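Local atomic coordinates of protein HIRA (PDB entry 5YJE), a protein that cooperates with ASF1A to promote replication-independent chromatin assembly and, through the C-terminal part present here, forms a homotrimer that the histone chaperone complex requires. Residues 142-147 with 156-161. Sequence-based numbering, arbitrary orientation.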
# COMPACT_ATOMS: atom_id res chain seq x y z
N GLY B 142 14.62 12.11 -12.94
CA GLY B 142 14.98 10.74 -13.25
C GLY B 142 13.78 9.98 -13.78
O GLY B 142 13.06 10.44 -14.68
N SER B 143 13.51 8.82 -13.20
CA SER B 143 12.41 7.98 -13.64
C SER B 143 11.13 8.22 -12.85
O SER B 143 10.19 7.41 -12.94
CB SER B 143 12.81 6.51 -13.54
OG SER B 143 14.02 6.29 -14.26
N TYR B 144 11.07 9.29 -12.06
CA TYR B 144 9.89 9.64 -11.29
C TYR B 144 9.05 10.64 -12.07
O TYR B 144 9.56 11.67 -12.54
CB TYR B 144 10.27 10.19 -9.92
CG TYR B 144 10.93 9.16 -9.00
CD1 TYR B 144 10.18 8.19 -8.35
CD2 TYR B 144 12.31 9.16 -8.80
CE1 TYR B 144 10.79 7.24 -7.50
CE2 TYR B 144 12.93 8.22 -7.97
CZ TYR B 144 12.17 7.27 -7.32
OH TYR B 144 12.79 6.35 -6.49
N VAL B 145 7.76 10.33 -12.22
CA VAL B 145 6.80 11.18 -12.88
C VAL B 145 5.76 11.59 -11.86
O VAL B 145 5.21 10.74 -11.16
CB VAL B 145 6.13 10.48 -14.09
CG1 VAL B 145 5.06 11.39 -14.71
CG2 VAL B 145 7.19 10.12 -15.13
N MET B 146 5.52 12.89 -11.77
CA MET B 146 4.57 13.46 -10.82
C MET B 146 3.49 14.20 -11.60
O MET B 146 3.79 15.03 -12.45
CB MET B 146 5.28 14.39 -9.84
CG MET B 146 4.34 15.05 -8.84
SD MET B 146 5.15 16.00 -7.52
CE MET B 146 5.87 17.40 -8.33
N ALA B 147 2.23 13.89 -11.30
CA ALA B 147 1.10 14.58 -11.89
C ALA B 147 0.29 15.26 -10.78
O ALA B 147 -0.09 14.62 -9.80
CB ALA B 147 0.22 13.60 -12.68
N VAL B 156 2.80 10.24 -7.84
CA VAL B 156 4.19 10.02 -8.23
C VAL B 156 4.33 8.55 -8.57
O VAL B 156 3.90 7.67 -7.81
CB VAL B 156 5.20 10.42 -7.14
CG1 VAL B 156 6.63 10.21 -7.63
CG2 VAL B 156 4.99 11.87 -6.70
N TRP B 157 4.91 8.28 -9.73
CA TRP B 157 5.20 6.93 -10.16
C TRP B 157 6.68 6.81 -10.44
O TRP B 157 7.31 7.74 -10.96
CB TRP B 157 4.40 6.56 -11.40
CG TRP B 157 2.93 6.54 -11.21
CD1 TRP B 157 2.17 5.51 -10.72
CD2 TRP B 157 2.02 7.60 -11.54
NE1 TRP B 157 0.84 5.87 -10.72
CE2 TRP B 157 0.72 7.15 -11.22
CE3 TRP B 157 2.18 8.87 -12.08
CZ2 TRP B 157 -0.41 7.93 -11.42
CZ3 TRP B 157 1.06 9.66 -12.28
CH2 TRP B 157 -0.22 9.19 -11.95
N ASP B 158 7.23 5.68 -10.04
CA ASP B 158 8.57 5.26 -10.45
C ASP B 158 8.36 4.48 -11.75
O ASP B 158 7.97 3.31 -11.72
CB ASP B 158 9.20 4.41 -9.35
CG ASP B 158 10.59 3.91 -9.70
OD1 ASP B 158 10.98 3.88 -10.88
OD2 ASP B 158 11.30 3.50 -8.76
N VAL B 159 8.58 5.12 -12.90
CA VAL B 159 8.29 4.39 -14.13
C VAL B 159 9.36 3.34 -14.41
O VAL B 159 9.09 2.37 -15.12
CB VAL B 159 8.12 5.31 -15.36
CG1 VAL B 159 7.01 6.32 -15.12
CG2 VAL B 159 9.41 6.00 -15.68
N HIS B 160 10.56 3.49 -13.84
CA HIS B 160 11.57 2.45 -13.99
C HIS B 160 11.14 1.17 -13.29
O HIS B 160 11.12 0.09 -13.91
CB HIS B 160 12.91 2.92 -13.45
CG HIS B 160 14.03 1.96 -13.70
ND1 HIS B 160 14.62 1.80 -14.93
CD2 HIS B 160 14.67 1.10 -12.86
CE1 HIS B 160 15.58 0.89 -14.85
NE2 HIS B 160 15.63 0.45 -13.60
N ARG B 161 10.78 1.26 -12.01
CA ARG B 161 10.26 0.09 -11.31
C ARG B 161 8.80 -0.19 -11.66
O ARG B 161 8.32 -1.30 -11.40
CB ARG B 161 10.41 0.24 -9.80
CG ARG B 161 11.85 0.33 -9.31
CD ARG B 161 11.91 0.39 -7.76
NE ARG B 161 13.27 0.56 -7.24
CZ ARG B 161 13.75 1.66 -6.65
NH1 ARG B 161 12.97 2.73 -6.49
NH2 ARG B 161 15.01 1.70 -6.21
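Val-156, where the second segment begins, spreads its two methyls over different neighbours of strand 144-149: CG2 lies 3.9 Å from CG of Met-146, while CG1 faces CD1 of Tyr-144. Trp-157 then pairs with Val-145 in both directions, its N reaching Val-145 O at 2.9 Å and its O accepting from Val-145 N, the hydrogen-bonded pair of an antiparallel hairpin. From the side of the sheet that also carries Val-145, the indole meets CB of Ala-147 at its edge through CZ3, while NE1 donates to Leu-209 O of a second subunit. Asp-158 points to the same side of the sheet as Tyr-144, its CB 3.7 Å from Tyr-144 CE1. Chi1 of 179° sets CG anti to the backbone N, ring and carboxylate planes 52° apart. Arg-161 N meets OD1 nearly straight (171°) from above the carboxylate plane, in an Asx motif; OD2 forms a salt bridge with Arg-161 NH1 at 2.9 Å, weak as a hydrogen bond. An alanine here would probably leave the guanidinium without its charged mate and Arg-161 N-H without this acceptor, the turn less firmly held. Just beyond the strand ends, Val-159 N donates to Ser-143 O at 2.8 Å, and its CG1 meets CG2 of Val-145 beside Val-105 of the preceding sheet. His-160 lays CB against Ser-143 CB, and Arg-161 NH1 ends 3.6 Å from Tyr-144 OH. In this four-stranded, propeller-like blade, the turn leaving the central hairpin and the guanidinium's place beside Tyr-144 thus probably depend on one carboxylate.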